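Local atomic coordinates of DNA polymerase III subunit delta (Bacillus subtilis, PDB entry 3ZH9), a protein that probably serves as the ring-opening wrench subunit of the ATP-driven complex that loads the sliding beta ring onto primed DNA for replication. Residues P16-Y21 / S33-T38; T25-E30 / G180-I185; E172-L177 / F186-K191. All coordinates share one frame; numbering follows the deposited sequence.

Interaction 1: residues P16-Y21 / S33-T38; sequences PVYCLY and SRIRQT
Ile35 carries the helix side of this contact alone, meeting Tyr18 and Leu20 of the strand through the same terminal atom, CD1. The aromatic interaction is a CH-pi contact: Ile35 CD1 stands 4.3 Å from the centroid of the Tyr18 ring, and the line joining them leans just 7° from the ring normal, so the methyl sits over the middle of the face. An extended second torsion (chi2 166°) carries CD1 far enough from the helix to get there. The aliphatic interaction is looser, with Leu20 CD1 4.5 Å from Ile35 CD1. Tyr18 and Leu20, two apart on the strand, both direct their CB atoms to the helix, and the methyl fits into the corner they form. The nearest backbones, Tyr18 CA and Ile35 CA, are still 10.0 Å apart, and only about 106 Å² is buried, as expected of a sheet and helix touching through side chains.

Polar bonds do not cross the contact. Tyr18 OH bonds to His15 N, while Thr38 OG1 turns back on its own helix to Arg34 O at 2.7 Å.

In the parallel sheet, whose 5-1-4-3-2 strand order is that of the P-loop NTPase fold of AAA+ type, strand 17-21 lies between strands 113-119 and 139-142. Helix 25-39 packs on it, and Leu9 of helix 2-10 touches both Tyr18 and Ile35.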
# COMPACT_ATOMS: atom_id res chain seq x y z
N PRO A 16 18.02 17.83 -8.05
CA PRO A 16 18.24 17.25 -9.38
C PRO A 16 18.10 15.72 -9.40
O PRO A 16 17.80 15.17 -10.45
CB PRO A 16 19.69 17.66 -9.72
CG PRO A 16 19.97 18.85 -8.83
CD PRO A 16 19.20 18.55 -7.54
N VAL A 17 18.32 15.05 -8.26
CA VAL A 17 18.28 13.59 -8.22
C VAL A 17 17.56 13.08 -6.96
O VAL A 17 17.91 13.46 -5.82
CB VAL A 17 19.71 12.96 -8.27
CG1 VAL A 17 19.62 11.44 -8.29
CG2 VAL A 17 20.51 13.46 -9.46
N TYR A 18 16.55 12.24 -7.16
CA TYR A 18 15.87 11.54 -6.06
C TYR A 18 15.97 10.04 -6.25
O TYR A 18 15.99 9.54 -7.38
CB TYR A 18 14.39 11.88 -5.97
CG TYR A 18 14.08 13.30 -5.60
CD1 TYR A 18 14.15 14.31 -6.56
CD2 TYR A 18 13.74 13.64 -4.30
CE1 TYR A 18 13.87 15.61 -6.25
CE2 TYR A 18 13.48 14.96 -3.96
CZ TYR A 18 13.52 15.94 -4.94
OH TYR A 18 13.25 17.25 -4.63
N CYS A 19 16.01 9.33 -5.13
CA CYS A 19 15.86 7.90 -5.15
C CYS A 19 14.77 7.53 -4.16
O CYS A 19 14.94 7.64 -2.93
CB CYS A 19 17.18 7.18 -4.82
SG CYS A 19 17.01 5.36 -4.89
N LEU A 20 13.63 7.13 -4.71
CA LEU A 20 12.48 6.77 -3.91
C LEU A 20 12.42 5.25 -3.86
O LEU A 20 12.35 4.58 -4.90
CB LEU A 20 11.19 7.34 -4.53
CG LEU A 20 11.25 8.77 -5.11
CD1 LEU A 20 9.89 9.21 -5.68
CD2 LEU A 20 11.74 9.77 -4.09
N TYR A 21 12.48 4.68 -2.67
CA TYR A 21 12.50 3.23 -2.54
C TYR A 21 11.62 2.75 -1.39
O TYR A 21 11.07 3.55 -0.63
CB TYR A 21 13.94 2.71 -2.39
CG TYR A 21 14.56 3.02 -1.04
CD1 TYR A 21 15.08 4.27 -0.77
CD2 TYR A 21 14.60 2.05 -0.03
CE1 TYR A 21 15.65 4.56 0.48
CE2 TYR A 21 15.16 2.33 1.22
CZ TYR A 21 15.68 3.59 1.46
OH TYR A 21 16.22 3.88 2.68
N SER A 33 3.92 11.92 -7.98
CA SER A 33 2.87 12.82 -8.43
C SER A 33 3.10 14.25 -7.93
O SER A 33 2.92 15.22 -8.68
CB SER A 33 1.50 12.29 -7.99
OG SER A 33 0.46 13.12 -8.48
N ARG A 34 3.50 14.39 -6.67
CA ARG A 34 3.77 15.72 -6.13
C ARG A 34 4.99 16.33 -6.81
O ARG A 34 5.07 17.55 -6.98
CB ARG A 34 3.97 15.67 -4.61
CG ARG A 34 2.65 15.58 -3.82
CD ARG A 34 2.87 15.09 -2.39
NE ARG A 34 1.60 14.86 -1.70
CZ ARG A 34 1.10 15.63 -0.74
NH1 ARG A 34 1.77 16.71 -0.33
NH2 ARG A 34 -0.06 15.32 -0.17
N ILE A 35 5.94 15.51 -7.21
CA ILE A 35 7.13 16.07 -7.84
C ILE A 35 6.75 16.57 -9.23
O ILE A 35 7.21 17.61 -9.66
CB ILE A 35 8.29 15.08 -7.94
CG1 ILE A 35 8.90 14.84 -6.55
CG2 ILE A 35 9.36 15.61 -8.90
CD1 ILE A 35 9.83 13.62 -6.49
N ARG A 36 5.90 15.80 -9.90
CA ARG A 36 5.39 16.16 -11.22
C ARG A 36 4.60 17.47 -11.19
O ARG A 36 4.84 18.37 -11.99
CB ARG A 36 4.50 15.03 -11.75
CG ARG A 36 3.95 15.24 -13.15
CD ARG A 36 2.96 14.14 -13.49
NE ARG A 36 3.44 12.83 -13.04
CZ ARG A 36 2.76 11.69 -13.17
NH1 ARG A 36 1.56 11.69 -13.74
NH2 ARG A 36 3.28 10.56 -12.74
N GLN A 37 3.67 17.57 -10.25
CA GLN A 37 2.89 18.79 -10.05
C GLN A 37 3.80 19.98 -9.78
O GLN A 37 3.46 21.12 -10.07
CB GLN A 37 1.92 18.62 -8.87
CG GLN A 37 0.73 17.74 -9.19
CD GLN A 37 -0.08 17.33 -7.96
OE1 GLN A 37 0.22 17.71 -6.82
NE2 GLN A 37 -1.13 16.54 -8.19
N THR A 38 4.96 19.70 -9.20
CA THR A 38 5.92 20.76 -8.91
C THR A 38 6.73 21.21 -10.16
O THR A 38 6.93 22.40 -10.36
CB THR A 38 6.89 20.38 -7.77
OG1 THR A 38 6.14 19.96 -6.62
CG2 THR A 38 7.74 21.56 -7.38

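Interaction 2: residues T25-E30 / G180-I185. With SO4 (sulfate ion), chain B.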
# COMPACT_ATOMS: atom_id res chain seq x y z
N THR A 25 4.13 1.17 -2.28
CA THR A 25 4.07 1.78 -3.61
C THR A 25 3.15 2.99 -3.68
O THR A 25 3.37 3.89 -4.48
CB THR A 25 3.68 0.76 -4.69
OG1 THR A 25 2.37 0.25 -4.41
CG2 THR A 25 4.67 -0.38 -4.73
N TYR A 26 2.14 3.01 -2.82
CA TYR A 26 1.18 4.11 -2.83
C TYR A 26 1.88 5.44 -2.53
O TYR A 26 1.60 6.46 -3.17
CB TYR A 26 0.05 3.89 -1.83
CG TYR A 26 -0.78 5.14 -1.66
CD1 TYR A 26 -1.78 5.45 -2.57
CD2 TYR A 26 -0.54 6.03 -0.62
CE1 TYR A 26 -2.52 6.60 -2.44
CE2 TYR A 26 -1.27 7.18 -0.49
CZ TYR A 26 -2.26 7.46 -1.40
OH TYR A 26 -3.00 8.61 -1.28
N LEU A 27 2.77 5.42 -1.55
CA LEU A 27 3.55 6.60 -1.20
C LEU A 27 4.60 6.95 -2.26
O LEU A 27 4.91 8.13 -2.48
CB LEU A 27 4.23 6.41 0.16
CG LEU A 27 3.24 6.31 1.32
CD1 LEU A 27 3.96 6.09 2.64
CD2 LEU A 27 2.39 7.57 1.37
N LEU A 28 5.15 5.94 -2.91
CA LEU A 28 6.03 6.21 -4.03
C LEU A 28 5.23 6.96 -5.09
O LEU A 28 5.65 7.99 -5.60
CB LEU A 28 6.63 4.91 -4.58
CG LEU A 28 7.53 4.20 -3.56
CD1 LEU A 28 8.17 2.95 -4.14
CD2 LEU A 28 8.59 5.16 -3.03
N GLN A 29 4.04 6.44 -5.38
CA GLN A 29 3.18 7.01 -6.41
C GLN A 29 2.79 8.42 -6.05
O GLN A 29 2.84 9.31 -6.88
CB GLN A 29 1.91 6.18 -6.63
CG GLN A 29 2.16 4.78 -7.16
CD GLN A 29 3.15 4.76 -8.31
OE1 GLN A 29 3.25 5.72 -9.08
NE2 GLN A 29 3.89 3.66 -8.43
N GLU A 30 2.38 8.62 -4.80
CA GLU A 30 1.91 9.93 -4.38
C GLU A 30 3.05 10.97 -4.46
O GLU A 30 2.83 12.12 -4.85
CB GLU A 30 1.34 9.84 -2.97
CG GLU A 30 1.02 11.18 -2.35
CD GLU A 30 -0.06 11.92 -3.10
OE1 GLU A 30 -0.77 11.27 -3.90
OE2 GLU A 30 -0.22 13.14 -2.89
N GLY A 180 -5.91 -0.33 8.07
CA GLY A 180 -4.50 -0.02 7.90
C GLY A 180 -4.01 0.43 6.52
O GLY A 180 -2.86 0.82 6.39
N HIS A 181 -4.85 0.38 5.49
CA HIS A 181 -4.42 0.83 4.15
C HIS A 181 -4.02 2.31 4.13
O HIS A 181 -4.84 3.17 4.49
CB HIS A 181 -5.53 0.59 3.13
CG HIS A 181 -5.85 -0.85 2.91
ND1 HIS A 181 -5.11 -1.65 2.06
CD2 HIS A 181 -6.81 -1.64 3.44
CE1 HIS A 181 -5.62 -2.87 2.06
NE2 HIS A 181 -6.65 -2.89 2.89
N LEU A 182 -2.79 2.60 3.71
CA LEU A 182 -2.31 3.98 3.73
C LEU A 182 -3.08 4.86 2.76
O LEU A 182 -3.38 6.00 3.07
CB LEU A 182 -0.80 4.08 3.45
CG LEU A 182 0.13 3.47 4.52
CD1 LEU A 182 1.61 3.91 4.34
CD2 LEU A 182 -0.35 3.78 5.93
N SER A 183 -3.42 4.30 1.61
CA SER A 183 -4.20 5.03 0.61
C SER A 183 -5.57 5.46 1.17
O SER A 183 -6.07 6.54 0.87
CB SER A 183 -4.39 4.18 -0.64
OG SER A 183 -5.25 3.08 -0.38
N SER A 184 -6.16 4.59 2.00
CA SER A 184 -7.44 4.87 2.64
C SER A 184 -7.27 5.89 3.76
O SER A 184 -8.10 6.78 3.92
CB SER A 184 -8.06 3.58 3.18
OG SER A 184 -8.19 2.63 2.14
N ILE A 185 -6.20 5.76 4.53
CA ILE A 185 -5.92 6.74 5.57
C ILE A 185 -5.72 8.13 4.95
O ILE A 185 -6.23 9.11 5.47
CB ILE A 185 -4.69 6.35 6.40
CG1 ILE A 185 -4.96 5.10 7.22
CG2 ILE A 185 -4.29 7.48 7.32
CD1 ILE A 185 -3.70 4.33 7.58
S SO4 B . -2.64 0.56 -0.01
O1 SO4 B . -1.96 1.68 0.64
O2 SO4 B . -2.69 -0.57 0.92
O3 SO4 B . -1.89 0.20 -1.22
O4 SO4 B . -4.01 0.92 -0.39
O HOH W 1 -5.42 8.12 -1.75
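Tyr26 reaches Ser183 because its CG stands anti to its own backbone N (chi1 169°), which lays the ring against the start of helix 182-195. Leu27 and Leu182 instead hold CG beside the backbone N, and with otherwise extended chains the two side chains cross at about a right angle, Leu27 CD1 lying 3.6 Å from Leu182 CD1. Over one face of the tyrosine the contact is of CH-pi type: Ser183 CA is 3.7 Å from the centroid of the Tyr26 ring and 9° off its normal. The serine methylene is displaced toward the rim, with Ser183 CB 3.5 Å from Tyr26 CD1. A water bridges the outer end of the ring: it lies within a short 2.5 Å of Tyr26 OH, a length to be taken with caution, and donates to Ser183 O at 3.1 Å.

Helix 25-39 is the first helix after strand 17-21 in the P-loop NTPase-like domain, and helix 182-195 belongs to the helical region that follows the sheet, probably the lid of an AAA+ module. The contact therefore joins the two domains.

A sulfate, probably from the crystallisation liquor, occupies the N-terminal end of the second helix, where the helix dipole would favour an anion. His181, the N-cap residue, holds it edge-on: ND1 of His181 donates to sulfate O2 at 2.9 Å with an N-H...O angle of 165°. Ser183 N gives a longer bond of 3.2 Å to sulfate O1. Ser183 OG also bonds to the ion, but the modelled 2.5 Å to sulfate O4 is very short and its exact length is doubtful. On its other nitrogen, NE2, His181 is hydrogen-bonded to Glu216 OE1, and an anion on one nitrogen and a carboxylate on the other would tend to favour a protonated imidazole.

Interaction 3: residues E172-L177 / F186-K191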
# COMPACT_ATOMS: atom_id res chain seq x y z
N GLU A 172 -5.82 6.10 15.89
CA GLU A 172 -5.84 4.65 16.01
C GLU A 172 -7.17 4.10 15.53
O GLU A 172 -7.23 3.05 14.91
CB GLU A 172 -5.61 4.24 17.47
CG GLU A 172 -4.14 4.34 17.89
CD GLU A 172 -3.93 4.12 19.37
OE1 GLU A 172 -4.89 4.29 20.14
OE2 GLU A 172 -2.79 3.76 19.76
N HIS A 173 -8.24 4.82 15.83
CA HIS A 173 -9.55 4.36 15.41
C HIS A 173 -9.70 4.43 13.89
O HIS A 173 -10.26 3.53 13.26
CB HIS A 173 -10.66 5.16 16.07
CG HIS A 173 -12.00 4.51 15.96
ND1 HIS A 173 -13.05 5.08 15.28
CD2 HIS A 173 -12.44 3.30 16.39
CE1 HIS A 173 -14.10 4.27 15.32
NE2 HIS A 173 -13.75 3.18 15.99
N LEU A 174 -9.17 5.49 13.30
CA LEU A 174 -9.20 5.65 11.86
C LEU A 174 -8.47 4.49 11.19
O LEU A 174 -8.97 3.87 10.25
CB LEU A 174 -8.55 6.99 11.46
CG LEU A 174 -8.38 7.14 9.94
CD1 LEU A 174 -9.72 6.90 9.25
CD2 LEU A 174 -7.86 8.51 9.59
N VAL A 175 -7.27 4.21 11.68
CA VAL A 175 -6.46 3.11 11.16
C VAL A 175 -7.19 1.77 11.26
O VAL A 175 -7.14 0.95 10.35
CB VAL A 175 -5.09 3.07 11.88
CG1 VAL A 175 -4.34 1.74 11.61
CG2 VAL A 175 -4.27 4.27 11.47
N LEU A 176 -7.87 1.54 12.37
CA LEU A 176 -8.70 0.35 12.54
C LEU A 176 -9.80 0.25 11.47
O LEU A 176 -10.04 -0.81 10.89
CB LEU A 176 -9.35 0.36 13.93
CG LEU A 176 -10.43 -0.70 14.19
CD1 LEU A 176 -9.79 -2.03 14.53
CD2 LEU A 176 -11.36 -0.27 15.32
N LEU A 177 -10.49 1.37 11.24
CA LEU A 177 -11.66 1.40 10.37
C LEU A 177 -11.31 1.06 8.93
O LEU A 177 -12.10 0.44 8.22
CB LEU A 177 -12.34 2.77 10.43
CG LEU A 177 -13.14 3.12 11.69
CD1 LEU A 177 -13.54 4.59 11.67
CD2 LEU A 177 -14.36 2.22 11.85
N PHE A 186 -5.00 8.19 3.84
CA PHE A 186 -4.72 9.46 3.19
C PHE A 186 -6.04 10.08 2.73
O PHE A 186 -6.34 11.23 2.99
CB PHE A 186 -3.77 9.27 1.99
CG PHE A 186 -3.45 10.54 1.27
CD1 PHE A 186 -4.33 11.07 0.34
CD2 PHE A 186 -2.28 11.23 1.55
CE1 PHE A 186 -4.03 12.27 -0.34
CE2 PHE A 186 -1.97 12.43 0.90
CZ PHE A 186 -2.85 12.95 -0.05
N GLN A 187 -6.82 9.28 2.03
CA GLN A 187 -8.13 9.71 1.59
C GLN A 187 -9.03 10.21 2.74
O GLN A 187 -9.63 11.28 2.65
CB GLN A 187 -8.79 8.58 0.82
CG GLN A 187 -10.24 8.84 0.46
CD GLN A 187 -10.86 7.71 -0.35
OE1 GLN A 187 -10.15 6.84 -0.86
NE2 GLN A 187 -12.18 7.73 -0.48
N GLU A 188 -9.13 9.44 3.82
CA GLU A 188 -10.03 9.79 4.91
C GLU A 188 -9.52 11.01 5.69
O GLU A 188 -10.30 11.84 6.13
CB GLU A 188 -10.26 8.61 5.86
CG GLU A 188 -10.88 7.38 5.21
CD GLU A 188 -12.25 7.67 4.54
OE1 GLU A 188 -12.93 8.64 4.90
OE2 GLU A 188 -12.64 6.90 3.64
N ILE A 189 -8.20 11.10 5.86
CA ILE A 189 -7.62 12.30 6.49
C ILE A 189 -7.95 13.57 5.68
O ILE A 189 -8.34 14.58 6.24
CB ILE A 189 -6.10 12.16 6.73
CG1 ILE A 189 -5.82 11.22 7.92
CG2 ILE A 189 -5.46 13.53 6.94
CD1 ILE A 189 -6.30 11.74 9.28
N GLN A 190 -7.83 13.51 4.35
CA GLN A 190 -8.20 14.67 3.52
C GLN A 190 -9.67 15.04 3.66
O GLN A 190 -10.05 16.23 3.68
CB GLN A 190 -7.89 14.42 2.04
CG GLN A 190 -6.39 14.20 1.72
CD GLN A 190 -5.49 15.38 2.09
OE1 GLN A 190 -5.95 16.50 2.34
NE2 GLN A 190 -4.19 15.12 2.13
N LYS A 191 -10.52 14.02 3.72
CA LYS A 191 -11.95 14.25 3.90
C LYS A 191 -12.20 14.86 5.27
O LYS A 191 -13.02 15.76 5.40
CB LYS A 191 -12.73 12.95 3.77
CG LYS A 191 -12.98 12.52 2.32
CD LYS A 191 -13.40 11.05 2.26
CE LYS A 191 -14.69 10.82 3.02
NZ LYS A 191 -15.00 9.37 3.18
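Leu174 bridges two neighbours on the facing helix, Glu188 and Ile189, in a packing of consecutive helices, 168-177 and 182-195, within the helical domain that follows the parallel sheet, probably an AAA+ lid. The backbones come nearest at Leu174 CA and Glu188 CA, 8.1 Å apart, and no hydrogen bond crosses the interface.

From CA, the CB of Leu174 points at the facing helix but itself has no atom of segment 186-191 within 4.2 Å. CG, placed anti to the backbone N (chi1 172°), carries the chain farther across and likewise serves as a branch point more than as a touching atom. The methyls do the touching, each with its own target. CD1 settles against the first side-chain carbon of the glutamate, 3.8 Å from Glu188 CB. CD2 turns to the isoleucine, 3.6 Å from Ile189 CD1 and 3.8 Å from Ile189 CG1, so it lies beside the CG1-CD1 bond.

The first bond of Ile189 runs past the facing helix, and its bent second torsion (chi2 -65°) brings CD1 round to Leu174 CD2. The same isoleucine touches Thr155 of helix 148-160. Glu188 behaves in the reverse way: its CB faces Leu174, yet the chain folds back at chi2 and takes the carboxylate off the apolar patch. Val211 packs on both Leu174 and Glu188, adding a neighbour from the loop after helix 204-210. About 117 Å² is buried between the segments.

The charge removed from the interface is met one turn along the same helix, where Lys191 NZ forms a salt bridge with Glu188 OE1 at 2.8 Å, using the syn lone pair of that oxygen.

In the fold
From the N terminus, strand 17-21 runs into helix 25-39, and interaction 1 closes that short strand-to-helix connection by folding the helix back on the sheet. Interaction 2 starts inside this loop, at 25-30, and closes some 150 residues later at 180-185; its span therefore crosses that of interaction 1. Interaction 3 opens at 172-177, before interaction 2 has closed, and ends at 186-191, so these two cross as well, whereas interactions 1 and 3 follow in series. Helix 25-39 is common to interactions 1 and 2, helix 182-195 to 2 and 3. Together they run from sheet to helical domain, with Phe186 packing against Tyr26, Glu30 and Arg34 at the junction.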